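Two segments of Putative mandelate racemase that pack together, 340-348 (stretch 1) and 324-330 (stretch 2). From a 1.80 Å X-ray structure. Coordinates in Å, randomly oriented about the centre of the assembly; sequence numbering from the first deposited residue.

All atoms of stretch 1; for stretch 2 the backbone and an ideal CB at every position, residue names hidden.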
ATOM      1  N   ILE C 340     -25.343  -4.271  22.143  1.00 10.52           N
ATOM      2  CA  ILE C 340     -26.112  -3.674  23.256  1.00  9.31           C
ATOM      3  C   ILE C 340     -27.145  -2.720  22.647  1.00 13.20           C
ATOM      4  O   ILE C 340     -26.982  -2.271  21.502  1.00 10.16           O
ATOM      5  CB  ILE C 340     -25.180  -2.960  24.277  1.00  8.16           C
ATOM      6  CG1 ILE C 340     -25.913  -2.683  25.599  1.00  9.14           C
ATOM      7  CG2 ILE C 340     -24.513  -1.709  23.667  1.00 12.07           C
ATOM      8  CD1 ILE C 340     -24.994  -2.212  26.718  1.00 13.23           C
ATOM      9  N   HIS C 341     -28.230  -2.458  23.371  1.00  9.68           N
ATOM     10  CA  HIS C 341     -29.287  -1.567  22.879  1.00  9.50           C
ATOM     11  C   HIS C 341     -29.268  -0.212  23.606  1.00  9.54           C
ATOM     12  O   HIS C 341     -29.157  -0.148  24.831  1.00 12.95           O
ATOM     13  CB  HIS C 341     -30.667  -2.228  23.020  1.00 11.24           C
ATOM     14  CG  HIS C 341     -31.795  -1.347  22.573  1.00 13.95           C
ATOM     15  ND1 HIS C 341     -32.283  -1.361  21.285  1.00 13.63           N
ATOM     16  CD2 HIS C 341     -32.502  -0.398  23.233  1.00  9.98           C
ATOM     17  CE1 HIS C 341     -33.251  -0.470  21.173  1.00 14.09           C
ATOM     18  NE2 HIS C 341     -33.404   0.130  22.341  1.00 11.37           N
ATOM     19  N   GLU C 342     -29.373   0.867  22.839  1.00 10.38           N
ATOM     20  CA  GLU C 342     -29.393   2.216  23.383  1.00 11.61           C
ATOM     21  C   GLU C 342     -30.813   2.586  23.784  1.00 14.16           C
ATOM     22  O   GLU C 342     -31.727   2.592  22.944  1.00 13.68           O
ATOM     23  CB  GLU C 342     -28.922   3.215  22.331  1.00 13.58           C
ATOM     24  CG  GLU C 342     -29.007   4.646  22.821  1.00 11.67           C
ATOM     25  CD  GLU C 342     -28.461   5.660  21.832  1.00 23.01           C
ATOM     26  OE1 GLU C 342     -28.441   5.391  20.605  1.00 16.44           O
ATOM     27  OE2 GLU C 342     -28.061   6.743  22.298  1.00 14.74           O
ATOM     28  N   HIS C 343     -31.000   2.924  25.057  1.00 15.14           N
ATOM     29  CA  HIS C 343     -32.305   3.430  25.477  1.00 14.86           C
ATOM     30  C   HIS C 343     -32.196   4.886  25.902  1.00 16.78           C
ATOM     31  O   HIS C 343     -31.608   5.198  26.942  1.00 14.69           O
ATOM     32  CB  HIS C 343     -32.929   2.557  26.575  1.00 11.59           C
ATOM     33  CG  HIS C 343     -34.345   2.926  26.892  1.00 15.81           C
ATOM     34  ND1 HIS C 343     -35.340   2.949  25.936  1.00 22.57           N
ATOM     35  CD2 HIS C 343     -34.931   3.306  28.055  1.00 18.47           C
ATOM     36  CE1 HIS C 343     -36.480   3.319  26.498  1.00 23.01           C
ATOM     37  NE2 HIS C 343     -36.255   3.555  27.778  1.00 13.17           N
ATOM     38  N   HIS C 344     -32.739   5.767  25.056  1.00 21.52           N
ATOM     39  CA  HIS C 344     -32.469   7.197  25.136  1.00 23.84           C
ATOM     40  C   HIS C 344     -33.367   7.823  26.179  1.00 25.69           C
ATOM     41  O   HIS C 344     -34.543   7.445  26.315  1.00 29.23           O
ATOM     42  CB  HIS C 344     -32.686   7.872  23.780  1.00 23.06           C
ATOM     43  CG  HIS C 344     -31.971   9.179  23.632  1.00 32.48           C
ATOM     44  ND1 HIS C 344     -32.328  10.310  24.337  1.00 35.62           N
ATOM     45  CD2 HIS C 344     -30.932   9.543  22.841  1.00 26.97           C
ATOM     46  CE1 HIS C 344     -31.538  11.312  23.994  1.00 41.61           C
ATOM     47  NE2 HIS C 344     -30.682  10.873  23.087  1.00 45.53           N
ATOM     48  N   GLN C 345     -32.802   8.779  26.913  1.00 27.07           N
ATOM     49  CA  GLN C 345     -33.535   9.513  27.948  1.00 28.85           C
ATOM     50  C   GLN C 345     -34.785  10.248  27.438  1.00 26.67           C
ATOM     51  O   GLN C 345     -35.760  10.409  28.180  1.00 24.40           O
ATOM     52  CB  GLN C 345     -32.598  10.442  28.741  1.00 30.89           C
ATOM     53  CG  GLN C 345     -32.043  11.655  27.978  1.00 31.41           C
ATOM     54  CD  GLN C 345     -32.999  12.846  27.978  1.00 39.59           C
ATOM     55  OE1 GLN C 345     -33.398  13.331  26.920  1.00 40.01           O
ATOM     56  NE2 GLN C 345     -33.381  13.310  29.168  1.00 25.65           N
ATOM     57  N   LYS C 346     -34.766  10.676  26.173  1.00 24.47           N
ATOM     58  CA  LYS C 346     -35.904  11.400  25.597  1.00 23.90           C
ATOM     59  C   LYS C 346     -37.212  10.591  25.644  1.00 27.82           C
ATOM     60  O   LYS C 346     -38.287  11.164  25.774  1.00 25.18           O
ATOM     61  CB  LYS C 346     -35.589  11.886  24.173  1.00 26.00           C
ATOM     62  CG  LYS C 346     -35.846  10.852  23.079  1.00 28.51           C
ATOM     63  CD  LYS C 346     -34.708  10.767  22.102  1.00 45.47           C
ATOM     64  CE  LYS C 346     -34.885  11.744  20.991  1.00 40.95           C
ATOM     65  NZ  LYS C 346     -33.568  12.254  20.497  1.00 35.87           N
ATOM     66  N   THR C 347     -37.110   9.262  25.591  1.00 25.21           N
ATOM     67  CA  THR C 347     -38.291   8.385  25.585  1.00 28.77           C
ATOM     68  C   THR C 347     -39.010   8.405  26.930  1.00 29.01           C
ATOM     69  O   THR C 347     -40.150   7.941  27.045  1.00 25.12           O
ATOM     70  CB  THR C 347     -37.932   6.913  25.240  1.00 28.63           C
ATOM     71  OG1 THR C 347     -37.251   6.311  26.347  1.00 29.45           O
ATOM     72  CG2 THR C 347     -37.045   6.839  24.004  1.00 30.90           C
ATOM     73  N   LEU C 348     -38.329   8.940  27.939  1.00 27.80           N
ATOM     74  CA  LEU C 348     -38.894   9.100  29.277  1.00 32.22           C
ATOM     75  C   LEU C 348     -39.748  10.369  29.450  1.00 36.33           C
ATOM     76  O   LEU C 348     -40.420  10.536  30.472  1.00 35.43           O
ATOM     77  CB  LEU C 348     -37.784   9.022  30.338  1.00 33.41           C
ATOM     78  CG  LEU C 348     -36.775   7.869  30.172  1.00 41.38           C
ATOM     79  CD1 LEU C 348     -35.492   8.108  30.949  1.00 34.83           C
ATOM     80  CD2 LEU C 348     -37.374   6.503  30.511  1.00 29.61           C
ATOM     81  N   UNK C 324     -39.480   4.373  15.827  1.00  9.69           N
ATOM     82  CA  UNK C 324     -38.046   4.069  15.748  1.00 12.57           C
ATOM     83  C   UNK C 324     -37.613   3.014  16.761  1.00 15.15           C
ATOM     84  O   UNK C 324     -36.877   2.077  16.425  1.00  9.87           O
ATOM     85  CB  UNK C 324     -37.230   5.345  15.962  1.00 12.57           C
ATOM     86  N   UNK C 325     -38.053   3.148  18.009  1.00 13.48           N
ATOM     87  CA  UNK C 325     -37.567   2.208  19.023  1.00 14.25           C
ATOM     88  C   UNK C 325     -38.067   0.780  18.811  1.00  8.26           C
ATOM     89  O   UNK C 325     -37.262  -0.171  18.848  1.00 11.73           O
ATOM     90  CB  UNK C 325     -37.987   2.689  20.413  1.00 14.25           C
ATOM     91  N   UNK C 326     -39.370   0.628  18.562  1.00 10.42           N
ATOM     92  CA  UNK C 326     -39.943  -0.683  18.279  1.00 11.58           C
ATOM     93  C   UNK C 326     -39.252  -1.330  17.076  1.00 11.59           C
ATOM     94  O   UNK C 326     -38.897  -2.507  17.122  1.00 10.17           O
ATOM     95  CB  UNK C 326     -41.447  -0.563  18.026  1.00 11.58           C
ATOM     96  N   UNK C 327     -39.062  -0.554  16.011  1.00  9.15           N
ATOM     97  CA  UNK C 327     -38.423  -1.072  14.799  1.00  9.60           C
ATOM     98  C   UNK C 327     -37.023  -1.591  15.120  1.00 10.54           C
ATOM     99  O   UNK C 327     -36.653  -2.682  14.689  1.00 13.16           O
ATOM    100  CB  UNK C 327     -38.354   0.010  13.720  1.00  9.60           C
ATOM    101  N   UNK C 328     -36.269  -0.828  15.918  1.00  9.63           N
ATOM    102  CA  UNK C 328     -34.883  -1.194  16.240  1.00 10.38           C
ATOM    103  C   UNK C 328     -34.757  -2.543  16.956  1.00 12.75           C
ATOM    104  O   UNK C 328     -33.782  -3.253  16.775  1.00 10.77           O
ATOM    105  CB  UNK C 328     -34.256  -0.103  17.110  1.00 10.38           C
ATOM    106  N   UNK C 329     -35.750  -2.893  17.770  1.00 10.11           N
ATOM    107  CA  UNK C 329     -35.705  -4.146  18.513  1.00  9.79           C
ATOM    108  C   UNK C 329     -35.795  -5.349  17.578  1.00  6.89           C
ATOM    109  O   UNK C 329     -35.151  -6.375  17.802  1.00  9.18           O
ATOM    110  CB  UNK C 329     -36.837  -4.193  19.541  1.00  9.79           C
ATOM    111  N   UNK C 330     -36.609  -5.220  16.531  1.00  7.14           N
ATOM    112  CA  UNK C 330     -36.712  -6.267  15.509  1.00 10.17           C
ATOM    113  C   UNK C 330     -35.394  -6.450  14.765  1.00 10.06           C
ATOM    114  O   UNK C 330     -34.923  -7.581  14.615  1.00  9.19           O
ATOM    115  CB  UNK C 330     -37.827  -5.933  14.516  1.00 10.17           C
TER

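Stretch 2 is a helical segment lying antiparallel to the strand 341-344, with an angle of 169° between the two directions and a closest axial approach of 10.2 Å. That spacing leaves room for side chains between the backbones, and stretch 1 fills part of it with the imidazoles of H341 and H343.

Position 324 has helical backbone angles and nothing of stretch 1 within reach of its CB, so most helix-compatible residues would suit it. It is A324, which makes no contact with the strand.

At position 325 the CA-to-CB bond points toward stretch 1, but the ideal CB has no neighbour within 5.5 Å; a short side chain would leave the space beyond it unfilled. H341 NE2 and H343 ND1 both lie ahead, two ring nitrogens that can act as donors. A side chain of some length ending in an acceptor is therefore favoured: glutamate fits well, and glutamine could also offer an oxygen. The residue is E325. With chi1 at -168° (t), it extends to place OE2 where both rings can reach it, 2.9 Å from H341 NE2 and 2.9 Å from H343 ND1. Both are hydrogen bonds donated by the histidines, with N-H...O angles of 175° and 172°. One carboxylate oxygen thus ties together two residues of the strand, approaching each ring at its edge. The other oxygen, OE1, packs 3.5 Å from CG2 of T347.

Positions 326 and 327 offer stretch 1 nothing to meet: CA-to-CB points away at the first, and the CB is out of reach at the second. Many helix formers would do; the residues are A326 and A327.

Position 328 again points toward the strand, and here the space is tighter, with the ideal CB 4.2 Å from H341 CE1. A small residue such as alanine, serine or cysteine is the simplest choice. The residue is S328, whose OG sits 3.2 Å from H341 CE1, near the ring plane. Its chi1 of 72° (p) turns the hydroxyl back to the helix, where OG donates a hydrogen bond to E325 O at 2.6 Å.

Position 329 points sideways, its ideal CB 5.4 Å from H341 CE1. A medium-sized aliphatic side chain could bend in over the imidazole. It is L329, with CD2 3.9 Å from the H341 ring centroid in a CH-pi contact over one face.

Position 330 is out of reach of stretch 1, leaving the choice open. H330 occupies it and hydrogen-bonds elsewhere in the structure.

Stretch 2, residues 324-330: AEAASLH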
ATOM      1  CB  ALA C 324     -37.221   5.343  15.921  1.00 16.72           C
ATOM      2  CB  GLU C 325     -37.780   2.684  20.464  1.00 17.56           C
ATOM      3  CG  GLU C 325     -36.977   1.796  21.460  1.00 23.46           C
ATOM      4  CD  GLU C 325     -36.417   2.531  22.682  1.00 42.33           C
ATOM      5  OE1 GLU C 325     -37.144   3.371  23.257  1.00 30.06           O
ATOM      6  OE2 GLU C 325     -35.259   2.239  23.090  1.00 21.65           O
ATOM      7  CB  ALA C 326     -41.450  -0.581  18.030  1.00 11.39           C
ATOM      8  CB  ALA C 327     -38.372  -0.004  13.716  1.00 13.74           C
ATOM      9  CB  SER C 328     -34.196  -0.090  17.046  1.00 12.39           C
ATOM     10  OG  SER C 328     -34.702  -0.026  18.376  1.00 11.35           O
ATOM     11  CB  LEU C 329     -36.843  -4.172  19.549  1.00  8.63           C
ATOM     12  CG  LEU C 329     -36.790  -3.018  20.558  1.00 10.69           C
ATOM     13  CD1 LEU C 329     -38.075  -2.978  21.386  1.00 17.28           C
ATOM     14  CD2 LEU C 329     -35.565  -3.129  21.456  1.00 16.24           C
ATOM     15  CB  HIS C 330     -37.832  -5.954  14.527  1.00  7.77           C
ATOM     16  CG  HIS C 330     -39.197  -6.033  15.139  1.00 10.35           C
ATOM     17  ND1 HIS C 330     -39.902  -7.215  15.233  1.00  9.95           N
ATOM     18  CD2 HIS C 330     -39.977  -5.081  15.706  1.00 15.37           C
ATOM     19  CE1 HIS C 330     -41.066  -6.983  15.821  1.00  9.40           C
ATOM     20  NE2 HIS C 330     -41.137  -5.695  16.116  1.00 10.50           N
TER
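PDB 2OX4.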